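Local coordinates for Rep protein (Adeno-associated virus 5, PDB 1UUT) that probably nicks viral DNA at its replication origin as a metal-dependent HUH endonuclease, and binds DNA through this catalytic domain, at residues A[6-11]-A[89-94]; A[17-22]-A[118-123]; A[81-86]-A[161-166]. All blocks are in the same frame, centred on the assembly; numbering follows the deposited sequence.

Interaction 1: residues A[6-11]-A[89-94]. With MG (magnesium ion), chain E.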
loop_
_atom_site.group_PDB
_atom_site.type_symbol
_atom_site.label_atom_id
_atom_site.label_comp_id
_atom_site.label_asym_id
_atom_site.label_seq_id
_atom_site.Cartn_x
_atom_site.Cartn_y
_atom_site.Cartn_z
ATOM N N GLU A 6 -2.904 -9.319 3.003
ATOM C CA GLU A 6 -2.332 -8.356 2.080
ATOM C C GLU A 6 -3.337 -8.025 0.993
ATOM O O GLU A 6 -3.988 -8.913 0.445
ATOM C CB GLU A 6 -1.044 -8.881 1.436
ATOM C CG GLU A 6 -0.440 -7.861 0.455
ATOM C CD GLU A 6 0.782 -8.349 -0.289
ATOM O OE1 GLU A 6 0.810 -9.517 -0.739
ATOM O OE2 GLU A 6 1.720 -7.540 -0.449
ATOM N N VAL A 7 -3.490 -6.739 0.722
ATOM C CA VAL A 7 -4.389 -6.286 -0.322
ATOM C C VAL A 7 -3.524 -5.439 -1.230
ATOM O O VAL A 7 -2.750 -4.616 -0.756
ATOM C CB VAL A 7 -5.556 -5.407 0.221
ATOM C CG1 VAL A 7 -6.474 -4.999 -0.921
ATOM C CG2 VAL A 7 -6.335 -6.154 1.287
ATOM N N ILE A 8 -3.583 -5.709 -2.523
ATOM C CA ILE A 8 -2.815 -4.938 -3.483
ATOM C C ILE A 8 -3.777 -4.060 -4.268
ATOM O O ILE A 8 -4.726 -4.549 -4.883
ATOM C CB ILE A 8 -2.002 -5.838 -4.415
ATOM C CG1 ILE A 8 -0.996 -6.643 -3.590
ATOM C CG2 ILE A 8 -1.255 -4.990 -5.433
ATOM C CD1 ILE A 8 -0.168 -7.615 -4.395
ATOM N N VAL A 9 -3.576 -2.752 -4.174
ATOM C CA VAL A 9 -4.418 -1.800 -4.879
ATOM C C VAL A 9 -3.640 -1.169 -6.033
ATOM O O VAL A 9 -2.583 -0.572 -5.820
ATOM C CB VAL A 9 -4.909 -0.680 -3.942
ATOM C CG1 VAL A 9 -5.790 0.285 -4.712
ATOM C CG2 VAL A 9 -5.671 -1.262 -2.764
ATOM N N ARG A 10 -4.134 -1.351 -7.257
ATOM C CA ARG A 10 -3.502 -0.772 -8.441
ATOM C C ARG A 10 -4.036 0.645 -8.531
ATOM O O ARG A 10 -5.212 0.869 -8.806
ATOM C CB ARG A 10 -3.839 -1.573 -9.703
ATOM C CG ARG A 10 -3.137 -2.913 -9.755
ATOM C CD ARG A 10 -3.561 -3.739 -10.951
ATOM N NE ARG A 10 -2.799 -4.986 -11.008
ATOM C CZ ARG A 10 -3.027 -5.976 -11.864
ATOM N NH1 ARG A 10 -4.004 -5.889 -12.759
ATOM N NH2 ARG A 10 -2.272 -7.064 -11.811
ATOM N N VAL A 11 -3.158 1.589 -8.219
ATOM C CA VAL A 11 -3.467 3.009 -8.191
ATOM C C VAL A 11 -3.455 3.654 -9.566
ATOM O O VAL A 11 -2.497 3.500 -10.329
ATOM C CB VAL A 11 -2.457 3.734 -7.269
ATOM C CG1 VAL A 11 -2.679 5.233 -7.282
ATOM C CG2 VAL A 11 -2.571 3.187 -5.854
ATOM N N HIS A 89 1.333 0.375 -7.625
ATOM C CA HIS A 89 0.458 -0.346 -6.721
ATOM C C HIS A 89 0.862 -0.275 -5.269
ATOM O O HIS A 89 2.044 -0.156 -4.939
ATOM C CB HIS A 89 0.325 -1.802 -7.158
ATOM C CG HIS A 89 1.634 -2.488 -7.354
ATOM N ND1 HIS A 89 2.399 -2.382 -8.495
ATOM C CD2 HIS A 89 2.341 -3.283 -6.514
ATOM C CE1 HIS A 89 3.515 -3.089 -8.316
ATOM N NE2 HIS A 89 3.527 -3.658 -7.128
ATOM N N LEU A 90 -0.156 -0.298 -4.415
ATOM C CA LEU A 90 0.008 -0.256 -2.975
ATOM C C LEU A 90 -0.023 -1.657 -2.419
ATOM O O LEU A 90 -0.956 -2.408 -2.690
ATOM C CB LEU A 90 -1.153 0.494 -2.329
ATOM C CG LEU A 90 -1.090 1.992 -2.123
ATOM C CD1 LEU A 90 -2.431 2.457 -1.576
ATOM C CD2 LEU A 90 0.036 2.333 -1.162
ATOM N N HIS A 91 1.017 -2.025 -1.686
ATOM C CA HIS A 91 1.057 -3.317 -1.024
ATOM C C HIS A 91 0.602 -2.953 0.378
ATOM O O HIS A 91 1.305 -2.236 1.102
ATOM C CB HIS A 91 2.474 -3.885 -0.987
ATOM C CG HIS A 91 2.891 -4.540 -2.262
ATOM N ND1 HIS A 91 2.927 -5.905 -2.454
ATOM C CD2 HIS A 91 3.281 -3.994 -3.440
ATOM C CE1 HIS A 91 3.327 -6.139 -3.707
ATOM N NE2 HIS A 91 3.553 -5.010 -4.347
ATOM N N THR A 92 -0.628 -3.328 0.704
ATOM C CA THR A 92 -1.190 -3.029 2.005
ATOM C C THR A 92 -1.157 -4.271 2.895
ATOM O O THR A 92 -1.919 -5.219 2.697
ATOM C CB THR A 92 -2.639 -2.487 1.877
ATOM O OG1 THR A 92 -2.701 -1.514 0.822
ATOM C CG2 THR A 92 -3.065 -1.821 3.164
ATOM N N LEU A 93 -0.218 -4.288 3.828
ATOM C CA LEU A 93 -0.090 -5.399 4.754
ATOM C C LEU A 93 -0.785 -4.955 6.043
ATOM O O LEU A 93 -0.353 -4.003 6.708
ATOM C CB LEU A 93 1.387 -5.703 5.002
ATOM C CG LEU A 93 1.733 -7.138 5.380
ATOM C CD1 LEU A 93 1.379 -8.074 4.230
ATOM C CD2 LEU A 93 3.214 -7.232 5.689
ATOM N N VAL A 94 -1.902 -5.594 6.367
ATOM C CA VAL A 94 -2.637 -5.210 7.560
ATOM C C VAL A 94 -2.838 -6.404 8.464
ATOM O O VAL A 94 -3.077 -7.516 7.997
ATOM C CB VAL A 94 -4.023 -4.626 7.235
ATOM C CG1 VAL A 94 -4.468 -3.708 8.360
ATOM C CG2 VAL A 94 -4.000 -3.873 5.930
HETATM MG MG MG E . 5.317 -5.244 -6.275
HETATM O O HOH W 1 3.860 -6.615 -6.828
HETATM O O HOH W 2 6.700 -6.603 -5.563
HETATM O O HOH W 3 6.232 -4.346 -7.906
#

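Interaction 2: residues A[17-22]-A[118-123]. With nucleotides of chain C.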
loop_
_atom_site.group_PDB
_atom_site.type_symbol
_atom_site.label_atom_id
_atom_site.label_comp_id
_atom_site.label_asym_id
_atom_site.label_seq_id
_atom_site.Cartn_x
_atom_site.Cartn_y
_atom_site.Cartn_z
ATOM N N GLU A 17 -6.731 7.457 -19.237
ATOM C CA GLU A 17 -6.886 6.018 -19.445
ATOM C C GLU A 17 -7.627 5.286 -18.332
ATOM O O GLU A 17 -8.436 4.390 -18.589
ATOM C CB GLU A 17 -5.504 5.374 -19.608
ATOM C CG GLU A 17 -5.497 4.096 -20.428
ATOM C CD GLU A 17 -5.936 4.338 -21.864
ATOM O OE1 GLU A 17 -6.816 3.595 -22.352
ATOM O OE2 GLU A 17 -5.408 5.282 -22.502
ATOM N N HIS A 18 -7.348 5.675 -17.095
ATOM C CA HIS A 18 -7.941 5.015 -15.936
ATOM C C HIS A 18 -9.188 5.650 -15.344
ATOM O O HIS A 18 -10.037 4.946 -14.793
ATOM C CB HIS A 18 -6.878 4.850 -14.851
ATOM C CG HIS A 18 -5.627 4.194 -15.342
ATOM N ND1 HIS A 18 -4.356 4.589 -14.984
ATOM C CD2 HIS A 18 -5.463 3.162 -16.203
ATOM C CE1 HIS A 18 -3.490 3.799 -15.626
ATOM N NE2 HIS A 18 -4.117 2.916 -16.378
ATOM N N LEU A 19 -9.283 6.974 -15.424
ATOM C CA LEU A 19 -10.424 7.703 -14.877
ATOM C C LEU A 19 -11.041 8.591 -15.949
ATOM O O LEU A 19 -11.127 9.816 -15.783
ATOM C CB LEU A 19 -9.982 8.559 -13.691
ATOM C CG LEU A 19 -9.398 7.786 -12.508
ATOM C CD1 LEU A 19 -8.793 8.759 -11.518
ATOM C CD2 LEU A 19 -10.480 6.927 -11.854
ATOM N N PRO A 20 -11.508 7.978 -17.054
ATOM C CA PRO A 20 -12.117 8.718 -18.157
ATOM C C PRO A 20 -13.280 9.627 -17.754
ATOM O O PRO A 20 -14.188 9.218 -17.013
ATOM C CB PRO A 20 -12.561 7.600 -19.109
ATOM C CG PRO A 20 -12.832 6.450 -18.186
ATOM C CD PRO A 20 -11.645 6.525 -17.274
ATOM N N GLY A 21 -13.193 10.880 -18.198
ATOM C CA GLY A 21 -14.231 11.856 -17.929
ATOM C C GLY A 21 -14.283 12.442 -16.533
ATOM O O GLY A 21 -15.198 13.211 -16.229
ATOM N N ILE A 22 -13.311 12.114 -15.687
ATOM C CA ILE A 22 -13.316 12.644 -14.338
ATOM C C ILE A 22 -13.151 14.166 -14.372
ATOM O O ILE A 22 -12.561 14.731 -15.299
ATOM C CB ILE A 22 -12.253 11.948 -13.431
ATOM C CG1 ILE A 22 -12.598 12.165 -11.955
ATOM C CG2 ILE A 22 -10.872 12.480 -13.724
ATOM C CD1 ILE A 22 -11.939 11.183 -11.005
ATOM N N VAL A 118 -15.601 8.137 -2.513
ATOM C CA VAL A 118 -14.893 9.279 -1.927
ATOM C C VAL A 118 -13.507 9.666 -2.461
ATOM O O VAL A 118 -12.946 10.676 -2.028
ATOM C CB VAL A 118 -14.834 9.163 -0.378
ATOM C CG1 VAL A 118 -16.232 8.914 0.178
ATOM C CG2 VAL A 118 -13.865 8.060 0.054
ATOM N N VAL A 119 -12.956 8.886 -3.387
ATOM C CA VAL A 119 -11.647 9.202 -3.956
ATOM C C VAL A 119 -11.727 9.444 -5.458
ATOM O O VAL A 119 -11.082 10.353 -5.979
ATOM C CB VAL A 119 -10.588 8.073 -3.700
ATOM C CG1 VAL A 119 -9.212 8.495 -4.241
ATOM C CG2 VAL A 119 -10.495 7.753 -2.210
ATOM N N PHE A 120 -12.542 8.666 -6.157
ATOM C CA PHE A 120 -12.619 8.806 -7.603
ATOM C C PHE A 120 -13.888 9.405 -8.169
ATOM O O PHE A 120 -14.232 9.161 -9.324
ATOM C CB PHE A 120 -12.302 7.462 -8.260
ATOM C CG PHE A 120 -10.952 6.928 -7.879
ATOM C CD1 PHE A 120 -10.832 5.743 -7.159
ATOM C CD2 PHE A 120 -9.793 7.654 -8.184
ATOM C CE1 PHE A 120 -9.581 5.287 -6.741
ATOM C CE2 PHE A 120 -8.538 7.207 -7.770
ATOM C CZ PHE A 120 -8.434 6.021 -7.045
ATOM N N GLN A 121 -14.580 10.194 -7.354
ATOM C CA GLN A 121 -15.815 10.864 -7.770
ATOM C C GLN A 121 -16.848 9.931 -8.405
ATOM O O GLN A 121 -17.486 10.273 -9.399
ATOM C CB GLN A 121 -15.485 12.037 -8.705
ATOM C CG GLN A 121 -14.488 13.027 -8.101
ATOM C CD GLN A 121 -14.320 14.278 -8.929
ATOM O OE1 GLN A 121 -15.059 14.510 -9.885
ATOM N NE2 GLN A 121 -13.345 15.099 -8.566
ATOM N N GLY A 122 -16.981 8.740 -7.835
ATOM C CA GLY A 122 -17.940 7.776 -8.334
ATOM C C GLY A 122 -17.525 7.056 -9.601
ATOM O O GLY A 122 -18.292 6.237 -10.115
ATOM N N ILE A 123 -16.327 7.332 -10.105
ATOM C CA ILE A 123 -15.845 6.684 -11.324
ATOM C C ILE A 123 -15.014 5.447 -10.987
ATOM O O ILE A 123 -14.049 5.520 -10.231
ATOM C CB ILE A 123 -15.029 7.671 -12.193
ATOM C CG1 ILE A 123 -15.937 8.829 -12.626
ATOM C CG2 ILE A 123 -14.403 6.948 -13.393
ATOM C CD1 ILE A 123 -15.261 9.885 -13.453
ATOM P P DT C 7 -11.000 19.793 -0.161
ATOM O OP1 DT C 7 -10.186 20.350 -1.272
ATOM O OP2 DT C 7 -12.458 20.085 -0.100
ATOM O "O5'" DT C 7 -10.870 18.207 -0.171
ATOM C "C5'" DT C 7 -9.595 17.591 -0.119
ATOM C "C4'" DT C 7 -9.744 16.112 0.132
ATOM O "O4'" DT C 7 -10.572 15.509 -0.894
ATOM C "C3'" DT C 7 -8.414 15.367 0.089
ATOM O "O3'" DT C 7 -8.463 14.295 1.026
ATOM C "C2'" DT C 7 -8.382 14.811 -1.321
ATOM C "C1'" DT C 7 -9.842 14.458 -1.510
ATOM N N1 DT C 7 -10.284 14.331 -2.906
ATOM C C2 DT C 7 -10.444 13.058 -3.397
ATOM O O2 DT C 7 -10.229 12.053 -2.741
ATOM N N3 DT C 7 -10.863 13.003 -4.699
ATOM C C4 DT C 7 -11.124 14.062 -5.546
ATOM O O4 DT C 7 -11.505 13.848 -6.692
ATOM C C5 DT C 7 -10.918 15.369 -4.974
ATOM C C7 DT C 7 -11.148 16.577 -5.827
ATOM C C6 DT C 7 -10.522 15.442 -3.691
#

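Interaction 3: residues A[81-86]-A[161-166]. With MG (magnesium ion), chain E.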
loop_
_atom_site.group_PDB
_atom_site.type_symbol
_atom_site.label_atom_id
_atom_site.label_comp_id
_atom_site.label_asym_id
_atom_site.label_seq_id
_atom_site.Cartn_x
_atom_site.Cartn_y
_atom_site.Cartn_z
ATOM N N PHE A 81 4.170 1.831 -1.425
ATOM C CA PHE A 81 3.728 2.229 -2.753
ATOM C C PHE A 81 4.872 1.936 -3.724
ATOM O O PHE A 81 6.010 2.378 -3.509
ATOM C CB PHE A 81 3.386 3.722 -2.766
ATOM C CG PHE A 81 2.694 4.170 -4.016
ATOM C CD1 PHE A 81 2.990 5.404 -4.582
ATOM C CD2 PHE A 81 1.745 3.360 -4.625
ATOM C CE1 PHE A 81 2.342 5.817 -5.743
ATOM C CE2 PHE A 81 1.098 3.764 -5.776
ATOM C CZ PHE A 81 1.395 4.996 -6.341
ATOM N N GLU A 82 4.578 1.198 -4.789
ATOM C CA GLU A 82 5.599 0.835 -5.762
ATOM C C GLU A 82 5.231 1.168 -7.192
ATOM O O GLU A 82 4.055 1.193 -7.555
ATOM C CB GLU A 82 5.885 -0.659 -5.673
ATOM C CG GLU A 82 6.420 -1.091 -4.323
ATOM C CD GLU A 82 6.497 -2.589 -4.180
ATOM O OE1 GLU A 82 6.300 -3.290 -5.187
ATOM O OE2 GLU A 82 6.740 -3.066 -3.055
ATOM N N LYS A 83 6.250 1.471 -7.984
ATOM C CA LYS A 83 6.082 1.768 -9.390
ATOM C C LYS A 83 6.592 0.512 -10.085
ATOM O O LYS A 83 7.796 0.310 -10.210
ATOM C CB LYS A 83 6.913 2.995 -9.775
ATOM C CG LYS A 83 6.972 3.306 -11.267
ATOM C CD LYS A 83 7.815 4.543 -11.490
ATOM C CE LYS A 83 8.378 4.616 -12.899
ATOM N NZ LYS A 83 7.352 4.889 -13.927
ATOM N N GLY A 84 5.669 -0.387 -10.405
ATOM C CA GLY A 84 6.025 -1.625 -11.071
ATOM C C GLY A 84 6.281 -1.413 -12.548
ATOM O O GLY A 84 6.191 -0.292 -13.044
ATOM N N SER A 85 6.587 -2.486 -13.268
ATOM C CA SER A 85 6.856 -2.376 -14.696
ATOM C C SER A 85 5.591 -2.101 -15.508
ATOM O O SER A 85 5.668 -1.573 -16.616
ATOM C CB SER A 85 7.549 -3.642 -15.202
ATOM O OG SER A 85 6.809 -4.800 -14.853
ATOM N N GLU A 86 4.434 -2.465 -14.956
ATOM C CA GLU A 86 3.151 -2.258 -15.631
ATOM C C GLU A 86 2.173 -1.394 -14.840
ATOM O O GLU A 86 1.363 -0.682 -15.423
ATOM C CB GLU A 86 2.473 -3.600 -15.891
ATOM C CG GLU A 86 3.253 -4.558 -16.764
ATOM C CD GLU A 86 2.590 -5.926 -16.857
ATOM O OE1 GLU A 86 1.406 -6.064 -16.455
ATOM O OE2 GLU A 86 3.262 -6.870 -17.334
ATOM N N GLU A 161 11.491 1.896 -8.199
ATOM C CA GLU A 161 10.402 0.969 -7.925
ATOM C C GLU A 161 9.758 1.328 -6.578
ATOM O O GLU A 161 8.533 1.351 -6.453
ATOM C CB GLU A 161 10.881 -0.475 -7.918
ATOM C CG GLU A 161 9.746 -1.446 -7.671
ATOM C CD GLU A 161 10.168 -2.888 -7.740
ATOM O OE1 GLU A 161 11.383 -3.170 -7.693
ATOM O OE2 GLU A 161 9.274 -3.750 -7.838
ATOM N N LEU A 162 10.580 1.585 -5.563
ATOM C CA LEU A 162 10.059 2.000 -4.265
ATOM C C LEU A 162 9.678 3.470 -4.411
ATOM O O LEU A 162 10.507 4.286 -4.834
ATOM C CB LEU A 162 11.128 1.865 -3.175
ATOM C CG LEU A 162 10.825 2.534 -1.825
ATOM C CD1 LEU A 162 9.636 1.867 -1.134
ATOM C CD2 LEU A 162 12.055 2.465 -0.942
ATOM N N GLN A 163 8.420 3.801 -4.131
ATOM C CA GLN A 163 7.975 5.187 -4.223
ATOM C C GLN A 163 7.782 5.812 -2.842
ATOM O O GLN A 163 8.088 6.981 -2.642
ATOM C CB GLN A 163 6.674 5.294 -5.028
ATOM C CG GLN A 163 6.827 5.023 -6.517
ATOM C CD GLN A 163 7.486 6.171 -7.247
ATOM O OE1 GLN A 163 7.045 7.313 -7.148
ATOM N NE2 GLN A 163 8.541 5.879 -7.985
ATOM N N TRP A 164 7.292 5.030 -1.886
ATOM C CA TRP A 164 7.047 5.519 -0.532
ATOM C C TRP A 164 6.550 4.335 0.304
ATOM O O TRP A 164 6.175 3.292 -0.243
ATOM C CB TRP A 164 5.961 6.609 -0.569
ATOM C CG TRP A 164 6.017 7.619 0.552
ATOM C CD1 TRP A 164 5.369 7.557 1.754
ATOM C CD2 TRP A 164 6.725 8.865 0.548
ATOM N NE1 TRP A 164 5.622 8.687 2.493
ATOM C CE2 TRP A 164 6.451 9.510 1.775
ATOM C CE3 TRP A 164 7.563 9.502 -0.378
ATOM C CZ2 TRP A 164 6.984 10.768 2.104
ATOM C CZ3 TRP A 164 8.092 10.751 -0.053
ATOM C CH2 TRP A 164 7.798 11.370 1.179
ATOM N N ALA A 165 6.538 4.498 1.623
ATOM C CA ALA A 165 6.070 3.452 2.524
ATOM C C ALA A 165 5.643 4.119 3.823
ATOM O O ALA A 165 6.130 5.202 4.156
ATOM C CB ALA A 165 7.166 2.417 2.781
ATOM N N TRP A 166 4.699 3.497 4.523
ATOM C CA TRP A 166 4.165 4.002 5.791
ATOM C C TRP A 166 4.024 2.797 6.717
ATOM O O TRP A 166 3.837 1.667 6.256
ATOM C CB TRP A 166 2.756 4.599 5.614
ATOM C CG TRP A 166 2.573 5.689 4.574
ATOM C CD1 TRP A 166 2.444 7.030 4.808
ATOM C CD2 TRP A 166 2.408 5.515 3.153
ATOM N NE1 TRP A 166 2.207 7.699 3.626
ATOM C CE2 TRP A 166 2.178 6.794 2.596
ATOM C CE3 TRP A 166 2.433 4.399 2.296
ATOM C CZ2 TRP A 166 1.973 6.993 1.227
ATOM C CZ3 TRP A 166 2.230 4.596 0.931
ATOM C CH2 TRP A 166 2.003 5.885 0.412
HETATM MG MG MG E . 5.317 -5.244 -6.275
HETATM O O HOH W 3 6.232 -4.346 -7.906
HETATM O O HOH W 1 3.860 -6.615 -6.828
HETATM O O HOH W 2 6.700 -6.603 -5.563
#

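Interaction 1: residues A[6-11]-A[89-94]
The ring of His91 carries Ile8 CG1 over one face, while Glu6 OE2 sits at its edge, close to the ring plane; the His89 ring meets the magnesium ion edge-on, in its own plane. ND1 of His91 gives its hydrogen to Glu6 OE2 over 2.9 Å, with an N-H...O angle of 160°, yet the nitrogen lies above the carboxylate plane. Glutamate suits this place because its straight chain (CG anti to the backbone N, chi1 180°) carries the carboxylate across to the ring, while OE1 is hydrogen-bonded to Thr134 OG1. Ile8 lies side by side with both histidines, pointing the same way: CD1 is 3.9 Å from His91 CE1, and CG2 4.0 Å from His89 CB. Val7 with Thr92 and Val9 with Leu90 are antiparallel hydrogen-bonded pairs, their side chains on the face opposite Glu6, Ile8 and the histidines. His89-Leu90-His91 fits the HUH motif, two histidines flanking a hydrophobic residue, here buried on the face away from the metal. His89 NE2 is 2.5 Å from the magnesium, its ring held by ND1 bonding to Tyr87 O. The bond to Glu6 restrains the His91 ring and leaves NE2 for a long, tilted approach to the metal at 2.6 Å.

Interaction 2: residues A[17-22]-A[118-123]
The DNA-contacting loop after helix 101-118 is backed here by the turn that follows helix 15-18. Two beta turns meet: a type II turn from Leu19 to Ile22, where Gly21 takes positive phi easily, and a type I' turn from Phe120 to Ile123, where Gly122 does the same and Gln121 also has positive phi. Aliphatic side chains and the Phe120 ring make the contact. Ile123 lays CD1 against the backbone and base of Ile22, 3.5 Å from its CA, a tight fit, and 3.6 Å from its CB. Both Leu19 methyls approach the Phe120 ring obliquely near its CD2, Leu19 CD1 at 3.7 Å; the two side chains cross at about a right angle. Ile22 turns CG1 anti to the backbone N (chi1 -161°), and its CD1 reaches the Phe120 carbonyl O at 3.5 Å. Phe26 of helix 24-32 also packs on Leu19 and Phe120. Beside this layer the loop binds DT7 of chain C: thymine N3 donates to Val119 O at 3.0 Å, nearly straight at 173°, and Gln121 NE2, also bonded to Ser25, donates to O4 at 2.9 Å. This pattern is consistent with a preference for thymine, whereas the turns meet by van der Waals packing, mostly between apolar groups.

Interaction 3: residues A[81-86]-A[161-166]
Phe81 brings ring atom CD1 against CB of Gln163 at 3.7 Å, the ring and the glutamine amide standing almost perpendicular, 86° apart. Its CB meets CZ3 of Trp166 at 4.0 Å, and the two aromatic residues pack against helix 50-71, Phe81 on Ala56 and Trp166 on Leu53, with Arg60 making a cation-pi contact with Trp166. The antiparallel strands pair as Phe81 N donates to Trp164 O at 2.7 Å. The return bond is split by a classic beta bulge: Phe81 O accepts from Gln163 N at 2.9 Å and, weakly, from Trp164 N at 3.4 Å. The register shifts by one, and beyond it Lys83 N donates to Glu161 O at 2.8 Å. Gln163, bent at chi2 (-75°), crosses Lys83 obliquely, its NE2 touching CB and CD of the lysine; NE2 is bonded to the carbonyls of Pro160 and Leu47, and OE1 to Glu49 N. On the opposite face of the sheet from Phe81, the extended chain of Glu82 carries OE1 to the magnesium ion, 2.4 Å away, while OE2 is bonded to Gln80. Glu161 runs alongside, and its OE2 accepts from metal-bound water 3 at 3.1 Å as well as forming a salt bridge with Lys157. One carboxylate therefore binds the metal directly and its neighbour through water; the cation and Lys157 would be expected to offset the repulsion between these two like charges.

How the interactions relate
Interactions 1 and 3 belong to one five-stranded antiparallel sheet, their centres 10 Å apart. Strand 88-95 of interaction 1 lies next to strand 77-83 of interaction 3, and the two interactions share one magnesium ion with its waters. Interaction 2 lies at the periphery, its centre 19 Å from that of interaction 1 and 21 Å from that of interaction 3, where the turn after helix 15-18 meets the loop after helix 101-118, which binds DNA. Along the chain the first segments come as 6-11, 17-22 and 81-86, and the second as 89-94, 118-123 and 161-166, so every pair interleaves. One compact catalytic domain thus keeps its metal site and this thymine-binding loop well apart.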